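Local coordinates for transcriptional regulator, ROK family (Vibrio cholerae O1 biovar eltor, PDB 1Z05), which probably binds DNA as a zinc-containing transcriptional regulator of the ROK family, a homologue of the Escherichia coli repressor Mlc, at residues Ala248-Val251 against Val256-Gly259; Val366-Gln369 against Leu374-Ser377; Gln369-Leu374 against Leu396-Phe401; Cys381-Glu384 against Tyr390-Asp393. One frame throughout, in Å; residues are numbered along the deposited sequence. Where two conformers were deposited one is given.

Contact 1: Ala248-Val251 against Val256-Gly259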
loop_
_atom_site.group_PDB
_atom_site.type_symbol
_atom_site.label_atom_id
_atom_site.label_comp_id
_atom_site.label_asym_id
_atom_site.label_seq_id
_atom_site.Cartn_x
_atom_site.Cartn_y
_atom_site.Cartn_z
ATOM N N ALA A 248 -12.217 5.097 1.141
ATOM C CA ALA A 248 -11.959 3.757 0.674
ATOM C C ALA A 248 -11.016 3.090 1.671
ATOM O O ALA A 248 -9.998 3.670 2.057
ATOM C CB ALA A 248 -11.340 3.785 -0.701
ATOM N N GLY A 249 -11.378 1.884 2.091
ATOM C CA GLY A 249 -10.503 1.041 2.883
ATOM C C GLY A 249 -9.929 0.041 1.906
ATOM O O GLY A 249 -10.651 -0.794 1.366
ATOM N N ILE A 250 -8.627 0.138 1.672
ATOM C CA ILE A 250 -7.974 -0.623 0.610
ATOM C C ILE A 250 -7.211 -1.797 1.212
ATOM O O ILE A 250 -6.326 -1.613 2.061
ATOM C CB ILE A 250 -7.032 0.291 -0.214
ATOM C CG1 ILE A 250 -7.849 1.414 -0.881
ATOM C CG2 ILE A 250 -6.258 -0.513 -1.268
ATOM C CD1 ILE A 250 -7.093 2.716 -1.043
ATOM N N VAL A 251 -7.574 -2.998 0.772
ATOM C CA VAL A 251 -6.857 -4.203 1.161
ATOM C C VAL A 251 -5.955 -4.621 -0.001
ATOM O O VAL A 251 -6.420 -4.857 -1.125
ATOM C CB VAL A 251 -7.818 -5.351 1.617
ATOM C CG1 VAL A 251 -7.045 -6.619 2.002
ATOM C CG2 VAL A 251 -8.675 -4.896 2.785
ATOM N N VAL A 256 -4.754 -4.252 5.138
ATOM C CA VAL A 256 -5.324 -2.937 4.877
ATOM C C VAL A 256 -4.227 -1.879 4.863
ATOM O O VAL A 256 -3.339 -1.889 5.720
ATOM C CB VAL A 256 -6.373 -2.574 5.946
ATOM C CG1 VAL A 256 -6.987 -1.208 5.675
ATOM C CG2 VAL A 256 -7.458 -3.647 5.989
ATOM N N LEU A 257 -4.291 -0.972 3.891
ATOM C CA LEU A 257 -3.421 0.206 3.887
ATOM C C LEU A 257 -3.953 1.250 4.857
ATOM O O LEU A 257 -5.089 1.719 4.727
ATOM C CB LEU A 257 -3.302 0.810 2.487
ATOM C CG LEU A 257 -2.844 -0.094 1.338
ATOM C CD1 LEU A 257 -2.709 0.724 0.061
ATOM C CD2 LEU A 257 -1.523 -0.798 1.665
ATOM N N GLN A 258 -3.134 1.601 5.838
ATOM C CA GLN A 258 -3.553 2.540 6.866
ATOM C C GLN A 258 -2.807 3.855 6.742
ATOM O O GLN A 258 -3.427 4.910 6.710
ATOM C CB GLN A 258 -3.398 1.946 8.273
ATOM C CG GLN A 258 -4.477 0.917 8.630
ATOM C CD GLN A 258 -4.465 0.493 10.092
ATOM O OE1 GLN A 258 -3.435 0.545 10.760
ATOM N NE2 GLN A 258 -5.616 0.059 10.588
ATOM N N GLY A 259 -1.481 3.783 6.650
ATOM C CA GLY A 259 -0.638 4.967 6.660
ATOM C C GLY A 259 -0.440 5.447 8.085
ATOM O O GLY A 259 -1.121 4.983 9.003
HETATM O O HOH W 1 -7.137 1.991 3.098
#

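Contact 2: Val366-Gln369 against Leu374-Ser377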
loop_
_atom_site.group_PDB
_atom_site.type_symbol
_atom_site.label_atom_id
_atom_site.label_comp_id
_atom_site.label_asym_id
_atom_site.label_seq_id
_atom_site.Cartn_x
_atom_site.Cartn_y
_atom_site.Cartn_z
ATOM N N VAL A 366 -25.831 3.338 4.667
ATOM C CA VAL A 366 -27.292 3.264 4.624
ATOM C C VAL A 366 -27.815 3.285 3.181
ATOM O O VAL A 366 -28.881 2.736 2.884
ATOM C CB VAL A 366 -27.985 4.362 5.502
ATOM C CG1 VAL A 366 -27.564 4.233 6.964
ATOM C CG2 VAL A 366 -27.680 5.756 4.995
ATOM N N ILE A 367 -27.031 3.892 2.292
ATOM C CA ILE A 367 -27.341 3.959 0.859
ATOM C C ILE A 367 -27.554 2.584 0.199
ATOM O O ILE A 367 -28.119 2.491 -0.901
ATOM C CB ILE A 367 -26.246 4.765 0.102
ATOM C CG1 ILE A 367 -26.845 5.489 -1.100
ATOM C CG2 ILE A 367 -25.040 3.870 -0.267
ATOM C CD1 ILE A 367 -27.702 6.685 -0.717
ATOM N N ASN A 368 -27.113 1.519 0.864
ATOM C CA ASN A 368 -27.368 0.161 0.383
ATOM C C ASN A 368 -28.857 -0.228 0.388
ATOM O O ASN A 368 -29.244 -1.236 -0.217
ATOM C CB ASN A 368 -26.526 -0.866 1.141
ATOM C CG ASN A 368 -25.109 -0.950 0.622
ATOM O OD1 ASN A 368 -24.875 -0.943 -0.589
ATOM N ND2 ASN A 368 -24.147 -1.040 1.537
ATOM N N GLN A 369 -29.678 0.577 1.058
ATOM C CA GLN A 369 -31.131 0.389 1.055
ATOM C C GLN A 369 -31.748 0.756 -0.299
ATOM O O GLN A 369 -32.903 0.429 -0.575
ATOM C CB GLN A 369 -31.776 1.176 2.201
ATOM C CG GLN A 369 -31.443 0.599 3.579
ATOM C CD GLN A 369 -31.746 1.545 4.732
ATOM O OE1 GLN A 369 -32.406 2.570 4.561
ATOM N NE2 GLN A 369 -31.258 1.198 5.922
ATOM N N LEU A 374 -28.747 2.316 -7.067
ATOM C CA LEU A 374 -27.392 2.851 -6.996
ATOM C C LEU A 374 -26.355 2.045 -7.786
ATOM O O LEU A 374 -25.536 2.616 -8.501
ATOM C CB LEU A 374 -26.957 2.963 -5.528
ATOM C CG LEU A 374 -25.568 3.534 -5.232
ATOM C CD1 LEU A 374 -25.574 5.048 -5.327
ATOM C CD2 LEU A 374 -25.111 3.085 -3.847
ATOM N N TYR A 375 -26.376 0.725 -7.650
ATOM C CA TYR A 375 -25.300 -0.101 -8.199
ATOM C C TYR A 375 -25.161 -0.032 -9.720
ATOM O O TYR A 375 -24.041 0.090 -10.221
ATOM C CB TYR A 375 -25.425 -1.557 -7.739
ATOM C CG TYR A 375 -25.003 -1.814 -6.302
ATOM C CD1 TYR A 375 -24.830 -0.766 -5.392
ATOM C CD2 TYR A 375 -24.795 -3.111 -5.854
ATOM C CE1 TYR A 375 -24.479 -1.013 -4.072
ATOM C CE2 TYR A 375 -24.430 -3.363 -4.547
ATOM C CZ TYR A 375 -24.278 -2.319 -3.666
ATOM O OH TYR A 375 -23.908 -2.602 -2.376
ATOM N N PRO A 376 -26.279 -0.149 -10.468
ATOM C CA PRO A 376 -26.168 0.002 -11.927
ATOM C C PRO A 376 -25.575 1.336 -12.389
ATOM O O PRO A 376 -24.848 1.365 -13.386
ATOM C CB PRO A 376 -27.620 -0.154 -12.410
ATOM C CG PRO A 376 -28.251 -1.005 -11.374
ATOM C CD PRO A 376 -27.651 -0.509 -10.073
ATOM N N SER A 377 -25.882 2.417 -11.677
ATOM C CA SER A 377 -25.295 3.732 -11.966
ATOM C C SER A 377 -23.790 3.784 -11.733
ATOM O O SER A 377 -23.049 4.331 -12.557
ATOM C CB SER A 377 -25.999 4.833 -11.174
ATOM O OG SER A 377 -27.249 5.112 -11.780
#

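Contact 3: Gln369-Leu374 against Leu396-Phe401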
loop_
_atom_site.group_PDB
_atom_site.type_symbol
_atom_site.label_atom_id
_atom_site.label_comp_id
_atom_site.label_asym_id
_atom_site.label_seq_id
_atom_site.Cartn_x
_atom_site.Cartn_y
_atom_site.Cartn_z
ATOM N N GLN A 369 -29.678 0.577 1.058
ATOM C CA GLN A 369 -31.131 0.389 1.055
ATOM C C GLN A 369 -31.748 0.756 -0.299
ATOM O O GLN A 369 -32.903 0.429 -0.575
ATOM C CB GLN A 369 -31.776 1.176 2.201
ATOM C CG GLN A 369 -31.443 0.599 3.579
ATOM C CD GLN A 369 -31.746 1.545 4.732
ATOM O OE1 GLN A 369 -32.406 2.570 4.561
ATOM N NE2 GLN A 369 -31.258 1.198 5.922
ATOM N N ALA A 370 -30.963 1.425 -1.138
ATOM C CA ALA A 370 -31.353 1.712 -2.516
ATOM C C ALA A 370 -30.369 1.098 -3.520
ATOM O O ALA A 370 -30.215 1.609 -4.634
ATOM C CB ALA A 370 -31.465 3.222 -2.727
ATOM N N LYS A 371 -29.726 -0.007 -3.139
ATOM C CA LYS A 371 -28.673 -0.605 -3.974
ATOM C C LYS A 371 -29.128 -1.030 -5.371
ATOM O O LYS A 371 -28.338 -0.978 -6.311
ATOM C CB LYS A 371 -27.939 -1.748 -3.255
ATOM C CG LYS A 371 -28.706 -3.048 -3.070
ATOM C CD LYS A 371 -27.933 -3.962 -2.129
ATOM C CE LYS A 371 -28.251 -5.420 -2.338
ATOM N NZ LYS A 371 -27.333 -6.268 -1.510
ATOM N N SER A 372 -30.394 -1.434 -5.509
ATOM C CA SER A 372 -30.950 -1.803 -6.813
ATOM C C SER A 372 -30.898 -0.641 -7.799
ATOM O O SER A 372 -30.808 -0.854 -9.013
ATOM C CB SER A 372 -32.389 -2.308 -6.671
ATOM O OG SER A 372 -33.272 -1.224 -6.414
ATOM N N ILE A 373 -30.943 0.582 -7.267
ATOM C CA ILE A 373 -30.900 1.809 -8.064
ATOM C C ILE A 373 -29.468 2.341 -8.183
ATOM O O ILE A 373 -29.026 2.752 -9.261
ATOM C CB ILE A 373 -31.825 2.917 -7.451
ATOM C CG1 ILE A 373 -33.290 2.451 -7.368
ATOM C CG2 ILE A 373 -31.683 4.262 -8.197
ATOM C CD1 ILE A 373 -33.953 2.103 -8.719
ATOM N N LEU A 374 -28.747 2.316 -7.067
ATOM C CA LEU A 374 -27.392 2.851 -6.996
ATOM C C LEU A 374 -26.355 2.045 -7.786
ATOM O O LEU A 374 -25.536 2.616 -8.501
ATOM C CB LEU A 374 -26.957 2.963 -5.528
ATOM C CG LEU A 374 -25.568 3.534 -5.232
ATOM C CD1 LEU A 374 -25.574 5.048 -5.327
ATOM C CD2 LEU A 374 -25.111 3.085 -3.847
ATOM N N LEU A 396 -19.428 -6.017 -7.670
ATOM C CA LEU A 396 -19.836 -4.901 -6.816
ATOM C C LEU A 396 -20.839 -5.426 -5.795
ATOM O O LEU A 396 -21.958 -5.779 -6.158
ATOM C CB LEU A 396 -20.473 -3.795 -7.656
ATOM C CG LEU A 396 -20.674 -2.422 -7.019
ATOM C CD1 LEU A 396 -19.352 -1.694 -6.924
ATOM C CD2 LEU A 396 -21.646 -1.597 -7.830
ATOM N N VAL A 397 -20.444 -5.508 -4.526
ATOM C CA VAL A 397 -21.332 -6.110 -3.525
ATOM C C VAL A 397 -21.485 -5.301 -2.238
ATOM O O VAL A 397 -20.607 -4.508 -1.865
ATOM C CB VAL A 397 -20.983 -7.613 -3.212
ATOM C CG1 VAL A 397 -20.762 -8.429 -4.491
ATOM C CG2 VAL A 397 -19.795 -7.739 -2.311
ATOM N N GLU A 398 -22.615 -5.516 -1.568
ATOM C CA GLU A 398 -22.879 -4.923 -0.263
ATOM C C GLU A 398 -21.964 -5.514 0.822
ATOM O O GLU A 398 -21.715 -6.724 0.855
ATOM C CB GLU A 398 -24.355 -5.123 0.118
ATOM C CG GLU A 398 -24.772 -4.358 1.363
ATOM C CD GLU A 398 -26.235 -4.573 1.762
ATOM O OE1 GLU A 398 -27.021 -5.094 0.939
ATOM O OE2 GLU A 398 -26.596 -4.208 2.910
ATOM N N SER A 399 -21.478 -4.648 1.711
ATOM C CA SER A 399 -20.681 -5.068 2.856
ATOM C C SER A 399 -21.539 -5.901 3.801
ATOM O O SER A 399 -22.738 -5.668 3.912
ATOM C CB SER A 399 -20.137 -3.842 3.600
ATOM O OG SER A 399 -21.187 -3.163 4.283
ATOM N N ARG A 400 -20.920 -6.864 4.479
ATOM C CA ARG A 400 -21.597 -7.653 5.510
ATOM C C ARG A 400 -21.978 -6.797 6.733
ATOM O O ARG A 400 -23.080 -6.941 7.285
ATOM C CB ARG A 400 -20.705 -8.842 5.927
ATOM C CG ARG A 400 -21.145 -9.623 7.168
ATOM C CD ARG A 400 -22.467 -10.314 6.986
ATOM N NE ARG A 400 -22.886 -11.057 8.179
ATOM C CZ ARG A 400 -23.622 -10.556 9.172
ATOM N NH1 ARG A 400 -24.029 -9.290 9.146
ATOM N NH2 ARG A 400 -23.949 -11.324 10.203
ATOM N N PHE A 401 -21.078 -5.900 7.137
ATOM C CA PHE A 401 -21.292 -5.109 8.344
ATOM C C PHE A 401 -21.671 -3.670 8.046
ATOM O O PHE A 401 -21.279 -3.116 7.021
ATOM C CB PHE A 401 -20.052 -5.157 9.254
ATOM C CG PHE A 401 -19.599 -6.559 9.585
ATOM C CD1 PHE A 401 -20.393 -7.396 10.375
ATOM C CD2 PHE A 401 -18.393 -7.055 9.081
ATOM C CE1 PHE A 401 -19.985 -8.699 10.675
ATOM C CE2 PHE A 401 -17.978 -8.357 9.381
ATOM C CZ PHE A 401 -18.777 -9.173 10.176
HETATM O O HOH W 2 -24.896 -7.078 -2.617
#

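Contact 4: Cys381-Glu384 against Tyr390-Asp393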
loop_
_atom_site.group_PDB
_atom_site.type_symbol
_atom_site.label_atom_id
_atom_site.label_comp_id
_atom_site.label_asym_id
_atom_site.label_seq_id
_atom_site.Cartn_x
_atom_site.Cartn_y
_atom_site.Cartn_z
ATOM N N CYS A 381 -20.529 3.797 -14.897
ATOM C CA CYS A 381 -19.433 4.757 -14.848
ATOM C C CYS A 381 -18.061 4.098 -14.632
ATOM O O CYS A 381 -17.057 4.593 -15.134
ATOM C CB CYS A 381 -19.717 5.862 -13.825
ATOM S SG CYS A 381 -20.999 7.023 -14.407
ATOM N N ILE A 382 -18.026 2.984 -13.899
ATOM C CA ILE A 382 -16.827 2.138 -13.814
ATOM C C ILE A 382 -16.406 1.614 -15.193
ATOM O O ILE A 382 -15.223 1.667 -15.542
ATOM C CB ILE A 382 -17.011 0.949 -12.834
ATOM C CG1 ILE A 382 -16.977 1.437 -11.378
ATOM C CG2 ILE A 382 -15.932 -0.128 -13.081
ATOM C CD1 ILE A 382 -17.435 0.351 -10.348
ATOM N N ARG A 383 -17.374 1.133 -15.978
ATOM C CA ARG A 383 -17.104 0.612 -17.318
ATOM C C ARG A 383 -16.517 1.681 -18.237
ATOM O O ARG A 383 -15.687 1.393 -19.100
ATOM C CB ARG A 383 -18.388 0.046 -17.945
ATOM C CG ARG A 383 -18.847 -1.271 -17.330
ATOM C CD ARG A 383 -19.899 -1.939 -18.216
ATOM N NE ARG A 383 -21.240 -1.417 -17.961
ATOM C CZ ARG A 383 -22.025 -1.819 -16.960
ATOM N NH1 ARG A 383 -21.614 -2.764 -16.120
ATOM N NH2 ARG A 383 -23.226 -1.282 -16.806
ATOM N N GLU A 384 -16.972 2.915 -18.050
ATOM C CA GLU A 384 -16.619 4.002 -18.954
ATOM C C GLU A 384 -15.318 4.715 -18.559
ATOM O O GLU A 384 -14.758 5.468 -19.355
ATOM C CB GLU A 384 -17.785 4.999 -19.050
ATOM C CG GLU A 384 -18.986 4.442 -19.822
ATOM C CD GLU A 384 -20.149 5.415 -19.928
ATOM O OE1 GLU A 384 -20.033 6.568 -19.454
ATOM O OE2 GLU A 384 -21.193 5.017 -20.491
ATOM N N TYR A 390 -9.534 -4.530 -16.195
ATOM C CA TYR A 390 -9.584 -4.281 -14.748
ATOM C C TYR A 390 -10.956 -4.535 -14.137
ATOM O O TYR A 390 -11.054 -4.897 -12.973
ATOM C CB TYR A 390 -9.207 -2.828 -14.444
ATOM C CG TYR A 390 -7.725 -2.525 -14.352
ATOM C CD1 TYR A 390 -6.804 -3.063 -15.261
ATOM C CD2 TYR A 390 -7.252 -1.663 -13.373
ATOM C CE1 TYR A 390 -5.442 -2.761 -15.165
ATOM C CE2 TYR A 390 -5.908 -1.347 -13.273
ATOM C CZ TYR A 390 -5.009 -1.888 -14.163
ATOM O OH TYR A 390 -3.679 -1.549 -14.028
ATOM N N HIS A 391 -12.015 -4.309 -14.907
ATOM C CA HIS A 391 -13.367 -4.363 -14.352
ATOM C C HIS A 391 -14.245 -5.486 -14.918
ATOM O O HIS A 391 -15.457 -5.498 -14.685
ATOM C CB HIS A 391 -14.066 -2.995 -14.479
ATOM C CG HIS A 391 -14.370 -2.587 -15.887
ATOM N ND1 HIS A 391 -13.809 -1.474 -16.473
ATOM C CD2 HIS A 391 -15.175 -3.140 -16.824
ATOM C CE1 HIS A 391 -14.253 -1.361 -17.712
ATOM N NE2 HIS A 391 -15.079 -2.363 -17.954
ATOM N N GLN A 392 -13.631 -6.423 -15.640
ATOM C CA GLN A 392 -14.360 -7.514 -16.304
ATOM C C GLN A 392 -15.111 -8.437 -15.341
ATOM O O GLN A 392 -16.332 -8.595 -15.443
ATOM C CB GLN A 392 -13.427 -8.333 -17.213
ATOM C CG GLN A 392 -13.484 -7.918 -18.685
ATOM C CD GLN A 392 -12.501 -8.678 -19.578
ATOM O OE1 GLN A 392 -11.893 -9.674 -19.170
ATOM N NE2 GLN A 392 -12.345 -8.199 -20.810
ATOM N N ASP A 393 -14.373 -9.038 -14.416
ATOM C CA ASP A 393 -14.934 -9.975 -13.447
ATOM C C ASP A 393 -15.065 -9.315 -12.077
ATOM O O ASP A 393 -14.947 -9.966 -11.034
ATOM C CB ASP A 393 -14.058 -11.232 -13.365
ATOM C CG ASP A 393 -12.572 -10.929 -13.542
ATOM O OD1 ASP A 393 -12.047 -10.031 -12.844
ATOM O OD2 ASP A 393 -11.928 -11.596 -14.382
#

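Contact 1: Ala248-Val251 against Val256-Gly259
Val251 and Val256 face each other as an antiparallel, non-hydrogen-bonded pair, with their CA atoms 4.2 Å apart. Just past this pair the chains are joined by one direct backbone bond. Leu257 N gives its hydrogen to Ile250 O at 2.8 Å, with an angle of 166° at the hydrogen. The same carbonyl oxygen also receives a CA-H contact from Val256 CA at 3.3 Å. Beyond this point the two chains part, and water 1 fills in. It accepts from Ile250 N at 2.8 Å and is hydrogen-bonded to Leu257 O at 2.6 Å. The bond between strands is thus replaced by a bridge through water. This is a beta-hairpin at the edge, within this chain, of a mixed five-stranded sheet, in the actin-like ATPase fold of the ROK family. Strand 246-252 bonds to strand 237-242 on its other side. The side chains meet on both faces of the hairpin. On one face Val251 CG2 touches Val256 CG2 at 3.6 Å. CG2, set anti to the carbonyl carbon in each valine, is the branch that touches, and Val256 also rests on Arg219 and Leu223 of helix 217-228. On the other face Ile250 CG2 meets Leu257 CD1 at 4.0 Å, a looser contact. Phe356 of helix 332-356 touches both of these residues, and Leu257 also packs on Leu257 of the second subunit.

Contact 2: Val366-Gln369 against Leu374-Ser377
Asn368 and Tyr375 reach each other because both carry CG anti to their own carbonyl carbon. The amide oxygen then comes to the phenol hydroxyl, the two side chains lying at a slant, although neither CB points straight at the other segment. Tyr375 OH donates to Asn368 OD1 at 2.6 Å, a short bond. The hydroxyl stands above the carbonyl plane, 38° out of it, and so is not on a lone pair. The amide is nearly perpendicular to the ring, with 83° between their planes. Seen from the ring, OD1 lies at the edge, near the ring plane. The other end of the amide is also used: Asn368 ND2 is bonded to Ile363 O of strand 360-364. Bonds at both ends fix the flip of the amide. Beside this polar pair is an apolar one. Leu374 points its CB toward the 366-369 turn, and its CD2 touches Ile367 CG2 at 3.7 Å and CG1 at 4.0 Å. The two side chains cross at about a right angle. Ile338 of helix 332-356 touches both. All four touching residues are buried. The segments form a strand-turn-helix connection: a 3-10 turn leaves strand 360-364, and helix 371-385 follows as the first helix of a beta-alpha-beta crossover to the parallel strand 395-398.

Contact 3: Gln369-Leu374 against Leu396-Phe401
Lys371 meets Glu398 at the protein surface, and this pair carries the whole close contact. The first segment leads into it from Gln369, whose CB points away from the strand. Ala370 follows as the N-cap residue of helix 371-385. Its carbonyl oxygen accepts from both Ile373 N and Leu374 N, each at 2.9 Å, which closes the first turn. Lys371 is the first residue of the helix proper. Its CG sits between the backbone N and the carbonyl carbon (chi1 72°), and the chain then runs out extended. NZ forms a salt bridge with Glu398 OE1 at 2.7 Å. Glu398 OE1 receives it on its anti lone pair, the one away from the other carboxylate oxygen. The two side chains cross at about a right angle, and Lys371 CD also comes within 3.4 Å of Glu398 OE1. Helix 371-385 is the crossover helix between strands 360-364 and 395-398, so the bridge ties the start of that helix to the end of the edge strand. Water 2 adds a second link, accepting from Lys371 NZ at 2.8 Å and from Glu398 N at 3.0 Å. Farther along the segment, Ile373 and Leu374 turn to Ile338 of helix 332-356. Past Glu398, Ser399 OG donates to Phe401 O at 2.7 Å.

Contact 4: Cys381-Glu384 against Tyr390-Asp393
His391 lies against the backbone and side chains of Ile382 and Arg383. The CH-pi contact comes first. Arg383 CA sits over one face of the imidazole, 3.8 Å from the ring centroid and 27° off the ring normal, displaced toward the rim. With chi1 at 67°, the His391 ring is folded over its own backbone and brought against the helix. The apolar contacts are on the same helix turn. Ile382 CG2 reaches His391 CB at 3.7 Å, and the two side chains run past each other in opposite directions. The Arg383 and His391 side chains cross at about a right angle, with Arg383 CG 4.0 Å from His391 NE2. No hydrogen bond joins the two segments directly. Polar links run through Ser386 instead: its OG bonds to both His391 ND1 and Ile382 O, which should limit rotation of the ring. The guanidinium turns off elsewhere, and Arg383 NH2 bonds to Gln380 OE1. The contact brings the last turn of helix 371-385 against the short helix 388-391, ahead of strand 395-398. Helix 332-356 packs on both, with Ile353 touching Ile382 and Tyr390, while Asn283 of the second subunit bonds to Arg383 O.

Contacts 2, 3 and 4 all use helix 371-385. Contacts 2 and 3 are neighbours, with centres about 5 Å apart: they share Gln369 and Leu374, and Tyr375 CG lies 3.7 Å from Leu396 CD2. Contact 4 is near the far end of the helix, its centre about 17 Å from those of both, and is nested in the chain loop that contact 3 closes. Contact 1 stands apart, with centres 20 to 22 Å from the others, yet it reaches the same sheet as contact 3, at the opposite edge. None includes a residue of the zinc site formed by His269, Cys279, Cys281 and Cys286. In the assembly, a bound zinc ion lies about 10 Å from the His391 side chain.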